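Local coordinates for protein endo alpha-1,4 polygalactosaminidase (Neosartorya fumigata, PDB 6OJ1) that hydrolyses internal alpha-1,4 linkages of galactosamine-containing polysaccharide as an endo-acting glycoside hydrolase and thereby disrupts microbial biofilms, at residues A[40-50]-A[56-67]. Residues are numbered along the deposited sequence; the frame is centred on the assembly and turned at random.
Sequences TKWQIELLYAL and DAEIYDIDLFIN. With NAG (2-acetamido-2-deoxy-beta-D-glucopyranose), chain B; NAG (2-acetamido-2-deoxy-beta-D-glucopyranose), chain C.
N67 OD1 takes the backbone N-H of L50 at 2.8 Å, in the carbonyl plane on a lone pair and nearly straight, and also accepts from a water. Its ND2 donates to D63 O and to a second water, which also meets E45 O. With both amide atoms engaged, the plane of the N67 side chain is fixed, and the loop after strand 42-45 is tied to the turn after strand 59-63. D63 shapes that turn: OD2 accepts from F65 N above the carboxylate plane, an Asx turn, and from I66 N on its anti lone pair, extending it to an Asx motif, while OD1 forms a salt bridge with R95. The strands themselves run parallel, their axes 12° apart, joined by hydrogen bonds of 2.8 to 2.9 Å from Q43 N to I59 O, D61 N to Q43 O and E45 N to D61 O. They are the first two strands of the GH114 (beta/alpha) barrel, where strand 59-63 pairs on its other edge with strand 81-87. On one face of the sheet, W42 and D61 lie side by side; D61 OD2 sits at the indole edge, 3.7 Å from W42 CZ3, with I44 CD1 also against it. On the other face, Q43 CB stands over the centre of the Y60 ring, 4.1 Å from the centroid and 3° off the normal, a CH-pi contact. L50, its CG anti to the backbone N (chi1 -177°), thereby crosses Y60 at about a right angle, CD2 lying 3.7 Å from Y60 CD2 and also near I62 CG2. Beyond the strand, Y48 receives C5 of the glycan's first NAG over its ring centre, while E45 OE2, held by Y48 N at 3.0 Å, lies above the opposite face, offset toward the rim.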
loop_
_atom_site.group_PDB
_atom_site.type_symbol
_atom_site.label_atom_id
_atom_site.label_comp_id
_atom_site.label_asym_id
_atom_site.label_seq_id
_atom_site.Cartn_x
_atom_site.Cartn_y
_atom_site.Cartn_z
ATOM N N THR A 40 -10.328 -9.872 6.368
ATOM C CA THR A 40 -11.260 -8.771 6.155
ATOM C C THR A 40 -11.321 -8.416 4.676
ATOM O O THR A 40 -10.289 -8.223 4.028
ATOM C CB THR A 40 -10.857 -7.545 6.979
ATOM O OG1 THR A 40 -10.919 -7.864 8.378
ATOM C CG2 THR A 40 -11.806 -6.395 6.690
ATOM N N LYS A 41 -12.541 -8.343 4.143
ATOM C CA LYS A 41 -12.732 -7.999 2.739
ATOM C C LYS A 41 -12.394 -6.533 2.498
ATOM O O LYS A 41 -12.750 -5.656 3.292
ATOM C CB LYS A 41 -14.178 -8.272 2.328
ATOM C CG LYS A 41 -14.462 -8.089 0.850
ATOM C CD LYS A 41 -15.923 -8.474 0.563
ATOM C CE LYS A 41 -16.323 -8.186 -0.872
ATOM N NZ LYS A 41 -17.761 -8.553 -1.096
ATOM N N TRP A 42 -11.717 -6.262 1.383
ATOM C CA TRP A 42 -11.295 -4.902 1.086
ATOM C C TRP A 42 -11.548 -4.580 -0.379
ATOM O O TRP A 42 -11.869 -5.446 -1.201
ATOM C CB TRP A 42 -9.818 -4.663 1.444
ATOM C CG TRP A 42 -8.788 -5.282 0.515
ATOM C CD1 TRP A 42 -8.741 -6.575 0.075
ATOM C CD2 TRP A 42 -7.623 -4.631 -0.024
ATOM N NE1 TRP A 42 -7.634 -6.761 -0.731
ATOM C CE2 TRP A 42 -6.936 -5.587 -0.812
ATOM C CE3 TRP A 42 -7.100 -3.333 0.077
ATOM C CZ2 TRP A 42 -5.755 -5.288 -1.499
ATOM C CZ3 TRP A 42 -5.917 -3.027 -0.605
ATOM C CH2 TRP A 42 -5.255 -4.009 -1.380
ATOM N N GLN A 43 -11.418 -3.294 -0.675
ATOM C CA GLN A 43 -11.425 -2.742 -2.016
ATOM C C GLN A 43 -10.284 -1.741 -2.077
ATOM O O GLN A 43 -9.939 -1.125 -1.068
ATOM C CB GLN A 43 -12.792 -2.085 -2.335
ATOM C CG GLN A 43 -12.818 -1.026 -3.458
ATOM C CD GLN A 43 -12.638 -1.593 -4.870
ATOM O OE1 GLN A 43 -11.797 -2.455 -5.108
ATOM N NE2 GLN A 43 -13.434 -1.098 -5.815
ATOM N N ILE A 44 -9.676 -1.602 -3.250
ATOM C CA ILE A 44 -8.641 -0.604 -3.468
ATOM C C ILE A 44 -8.947 0.117 -4.772
ATOM O O ILE A 44 -9.314 -0.514 -5.770
ATOM C CB ILE A 44 -7.221 -1.210 -3.488
ATOM C CG1 ILE A 44 -6.189 -0.130 -3.846
ATOM C CG2 ILE A 44 -7.128 -2.414 -4.437
ATOM C CD1 ILE A 44 -4.720 -0.546 -3.593
ATOM N N GLU A 45 -8.838 1.441 -4.753
ATOM C CA GLU A 45 -9.109 2.236 -5.953
ATOM C C GLU A 45 -8.200 3.454 -5.867
ATOM O O GLU A 45 -8.430 4.333 -5.035
ATOM C CB GLU A 45 -10.578 2.638 -6.053
ATOM C CG GLU A 45 -10.966 3.174 -7.440
ATOM C CD GLU A 45 -10.544 4.614 -7.641
ATOM O OE1 GLU A 45 -11.051 5.488 -6.899
ATOM O OE2 GLU A 45 -9.685 4.869 -8.522
ATOM N N LEU A 46 -7.172 3.494 -6.719
ATOM C CA LEU A 46 -6.134 4.513 -6.661
ATOM C C LEU A 46 -6.103 5.428 -7.873
ATOM O O LEU A 46 -5.390 6.440 -7.838
ATOM C CB LEU A 46 -4.745 3.856 -6.522
ATOM C CG LEU A 46 -4.559 2.946 -5.325
ATOM C CD1 LEU A 46 -3.052 2.561 -5.228
ATOM C CD2 LEU A 46 -5.022 3.665 -4.066
ATOM N N LEU A 47 -6.851 5.116 -8.936
ATOM C CA LEU A 47 -6.665 5.857 -10.182
ATOM C C LEU A 47 -7.302 7.247 -10.140
ATOM O O LEU A 47 -6.727 8.217 -10.658
ATOM C CB LEU A 47 -7.211 5.036 -11.352
ATOM C CG LEU A 47 -7.030 5.630 -12.744
ATOM C CD1 LEU A 47 -5.538 5.777 -13.043
ATOM C CD2 LEU A 47 -7.707 4.750 -13.790
ATOM N N TYR A 48 -8.490 7.376 -9.543
ATOM C CA TYR A 48 -9.213 8.639 -9.523
ATOM C C TYR A 48 -9.920 8.769 -8.180
ATOM O O TYR A 48 -9.910 7.850 -7.359
ATOM C CB TYR A 48 -10.208 8.744 -10.702
ATOM C CG TYR A 48 -10.923 7.432 -11.015
ATOM C CD1 TYR A 48 -11.797 6.858 -10.098
ATOM C CD2 TYR A 48 -10.718 6.773 -12.222
ATOM C CE1 TYR A 48 -12.442 5.670 -10.367
ATOM C CE2 TYR A 48 -11.363 5.580 -12.505
ATOM C CZ TYR A 48 -12.223 5.031 -11.571
ATOM O OH TYR A 48 -12.853 3.837 -11.840
ATOM N N ALA A 49 -10.511 9.934 -7.941
ATOM C CA ALA A 49 -11.262 10.134 -6.710
ATOM C C ALA A 49 -12.334 9.056 -6.592
ATOM O O ALA A 49 -12.995 8.718 -7.574
ATOM C CB ALA A 49 -11.898 11.524 -6.705
ATOM N N LEU A 50 -12.489 8.489 -5.395
ATOM C CA LEU A 50 -13.426 7.381 -5.224
ATOM C C LEU A 50 -14.849 7.825 -5.543
ATOM O O LEU A 50 -15.364 8.780 -4.950
ATOM C CB LEU A 50 -13.343 6.828 -3.799
ATOM C CG LEU A 50 -14.251 5.610 -3.548
ATOM C CD1 LEU A 50 -13.734 4.344 -4.271
ATOM C CD2 LEU A 50 -14.433 5.350 -2.052
ATOM N N ASP A 56 -19.307 -4.053 -1.362
ATOM C CA ASP A 56 -19.545 -4.394 0.038
ATOM C C ASP A 56 -18.255 -4.923 0.671
ATOM O O ASP A 56 -18.106 -6.106 0.976
ATOM C CB ASP A 56 -20.668 -5.416 0.134
ATOM C CG ASP A 56 -21.003 -5.766 1.555
ATOM O OD1 ASP A 56 -20.793 -4.903 2.436
ATOM O OD2 ASP A 56 -21.460 -6.906 1.790
ATOM N N ALA A 57 -17.304 -4.013 0.863
ATOM C CA ALA A 57 -16.047 -4.327 1.522
ATOM C C ALA A 57 -15.922 -3.506 2.798
ATOM O O ALA A 57 -16.330 -2.343 2.833
ATOM C CB ALA A 57 -14.847 -4.035 0.612
ATOM N N GLU A 58 -15.330 -4.107 3.838
ATOM C CA GLU A 58 -15.191 -3.410 5.116
ATOM C C GLU A 58 -14.115 -2.341 5.068
ATOM O O GLU A 58 -14.164 -1.387 5.849
ATOM C CB GLU A 58 -14.835 -4.380 6.246
ATOM C CG GLU A 58 -15.931 -5.297 6.718
ATOM C CD GLU A 58 -15.489 -6.110 7.923
ATOM O OE1 GLU A 58 -15.019 -5.503 8.915
ATOM O OE2 GLU A 58 -15.585 -7.354 7.867
ATOM N N ILE A 59 -13.109 -2.505 4.207
ATOM C CA ILE A 59 -11.963 -1.608 4.159
ATOM C C ILE A 59 -11.807 -1.106 2.733
ATOM O O ILE A 59 -11.836 -1.902 1.790
ATOM C CB ILE A 59 -10.663 -2.306 4.615
ATOM C CG1 ILE A 59 -10.729 -2.669 6.103
ATOM C CG2 ILE A 59 -9.469 -1.426 4.316
ATOM C CD1 ILE A 59 -9.590 -3.601 6.551
ATOM N N TYR A 60 -11.641 0.206 2.577
ATOM C CA TYR A 60 -11.337 0.818 1.288
ATOM C C TYR A 60 -9.964 1.463 1.359
ATOM O O TYR A 60 -9.708 2.252 2.266
ATOM C CB TYR A 60 -12.372 1.890 0.912
ATOM C CG TYR A 60 -13.635 1.381 0.227
ATOM C CD1 TYR A 60 -14.464 0.457 0.842
ATOM C CD2 TYR A 60 -14.001 1.860 -1.027
ATOM C CE1 TYR A 60 -15.621 0.005 0.218
ATOM C CE2 TYR A 60 -15.143 1.416 -1.656
ATOM C CZ TYR A 60 -15.952 0.490 -1.025
ATOM O OH TYR A 60 -17.106 0.045 -1.634
ATOM N N ASP A 61 -9.092 1.127 0.403
ATOM C CA ASP A 61 -7.758 1.715 0.269
ATOM C C ASP A 61 -7.840 2.679 -0.918
ATOM O O ASP A 61 -8.086 2.255 -2.055
ATOM C CB ASP A 61 -6.718 0.611 0.058
ATOM C CG ASP A 61 -5.287 1.121 0.000
ATOM O OD1 ASP A 61 -5.048 2.344 0.006
ATOM O OD2 ASP A 61 -4.382 0.256 -0.044
ATOM N N ILE A 62 -7.681 3.979 -0.651
ATOM C CA ILE A 62 -7.871 5.008 -1.671
ATOM C C ILE A 62 -6.742 6.030 -1.577
ATOM O O ILE A 62 -6.042 6.138 -0.565
ATOM C CB ILE A 62 -9.234 5.713 -1.538
ATOM C CG1 ILE A 62 -9.332 6.415 -0.176
ATOM C CG2 ILE A 62 -10.395 4.701 -1.698
ATOM C CD1 ILE A 62 -10.669 7.149 0.060
ATOM N N ASP A 63 -6.581 6.801 -2.651
ATOM C CA ASP A 63 -5.472 7.750 -2.731
ATOM C C ASP A 63 -5.606 8.883 -1.715
ATOM O O ASP A 63 -6.668 9.499 -1.577
ATOM C CB ASP A 63 -5.373 8.312 -4.149
ATOM C CG ASP A 63 -4.149 9.188 -4.327
ATOM O OD1 ASP A 63 -3.060 8.637 -4.627
ATOM O OD2 ASP A 63 -4.271 10.417 -4.121
ATOM N N LEU A 64 -4.503 9.162 -1.006
ATOM C CA LEU A 64 -4.482 10.200 0.021
ATOM C C LEU A 64 -4.800 11.582 -0.540
ATOM O O LEU A 64 -5.509 12.371 0.096
ATOM C CB LEU A 64 -3.097 10.219 0.689
ATOM C CG LEU A 64 -2.824 11.407 1.614
ATOM C CD1 LEU A 64 -3.777 11.401 2.791
ATOM C CD2 LEU A 64 -1.367 11.335 2.069
ATOM N N PHE A 65 -4.236 11.920 -1.696
ATOM C CA PHE A 65 -4.295 13.304 -2.153
ATOM C C PHE A 65 -5.618 13.628 -2.822
ATOM O O PHE A 65 -6.188 14.695 -2.575
ATOM C CB PHE A 65 -3.164 13.590 -3.139
ATOM C CG PHE A 65 -1.825 13.813 -2.493
ATOM C CD1 PHE A 65 -1.484 15.063 -1.982
ATOM C CD2 PHE A 65 -0.895 12.794 -2.438
ATOM C CE1 PHE A 65 -0.241 15.286 -1.408
ATOM C CE2 PHE A 65 0.366 13.007 -1.860
ATOM C CZ PHE A 65 0.686 14.255 -1.340
ATOM N N ILE A 66 -6.122 12.730 -3.671
ATOM C CA ILE A 66 -7.225 13.112 -4.551
ATOM C C ILE A 66 -8.589 12.853 -3.941
ATOM O O ILE A 66 -9.605 13.198 -4.560
ATOM C CB ILE A 66 -7.080 12.416 -5.919
ATOM C CG1 ILE A 66 -7.264 10.911 -5.794
ATOM C CG2 ILE A 66 -5.715 12.725 -6.510
ATOM C CD1 ILE A 66 -6.916 10.170 -7.078
ATOM N N ASN A 67 -8.650 12.296 -2.735
ATOM C CA ASN A 67 -9.912 12.088 -2.035
ATOM C C ASN A 67 -10.071 13.084 -0.895
ATOM O O ASN A 67 -9.128 13.330 -0.145
ATOM C CB ASN A 67 -9.977 10.673 -1.496
ATOM C CG ASN A 67 -10.205 9.684 -2.594
ATOM O OD1 ASN A 67 -11.317 9.596 -3.118
ATOM N ND2 ASN A 67 -9.161 8.959 -2.976
HETATM C C1 NAG B . -15.590 7.468 -11.694
HETATM C C2 NAG B . -16.589 7.035 -12.761
HETATM C C3 NAG B . -15.866 6.644 -14.053
HETATM C C4 NAG B . -14.884 7.724 -14.495
HETATM C C5 NAG B . -13.954 8.071 -13.338
HETATM C C6 NAG B . -13.022 9.220 -13.639
HETATM C C7 NAG B . -18.618 6.059 -11.800
HETATM C C8 NAG B . -19.266 4.815 -11.274
HETATM N N2 NAG B . -17.371 5.921 -12.257
HETATM O O3 NAG B . -16.840 6.419 -15.065
HETATM O O4 NAG B . -14.102 7.238 -15.583
HETATM O O5 NAG B . -14.740 8.478 -12.212
HETATM O O6 NAG B . -13.744 10.374 -14.056
HETATM O O7 NAG B . -19.202 7.138 -11.828
HETATM C C1 NAG C . -14.027 8.164 -16.686
HETATM C C2 NAG C . -12.893 7.700 -17.622
HETATM C C3 NAG C . -12.852 8.549 -18.894
HETATM C C4 NAG C . -14.227 8.632 -19.537
HETATM C C5 NAG C . -15.243 9.125 -18.519
HETATM C C6 NAG C . -16.652 9.179 -19.072
HETATM C C7 NAG C . -11.003 6.681 -16.428
HETATM C C8 NAG C . -9.681 6.927 -15.778
HETATM N N2 NAG C . -11.610 7.758 -16.940
HETATM O O3 NAG C . -11.959 7.945 -19.825
HETATM O O4 NAG C . -14.177 9.541 -20.627
HETATM O O5 NAG C . -15.264 8.215 -17.414
HETATM O O6 NAG C . -17.138 7.881 -19.384
HETATM O O7 NAG C . -11.504 5.561 -16.487
HETATM O O HOH W 1 -14.842 -8.771 5.779
HETATM O O HOH W 2 -19.879 -8.715 0.870
HETATM O O HOH W 3 -8.588 7.028 -5.003
HETATM O O HOH W 4 -2.972 7.318 -6.947
HETATM O O HOH W 5 -13.666 11.214 -3.613
#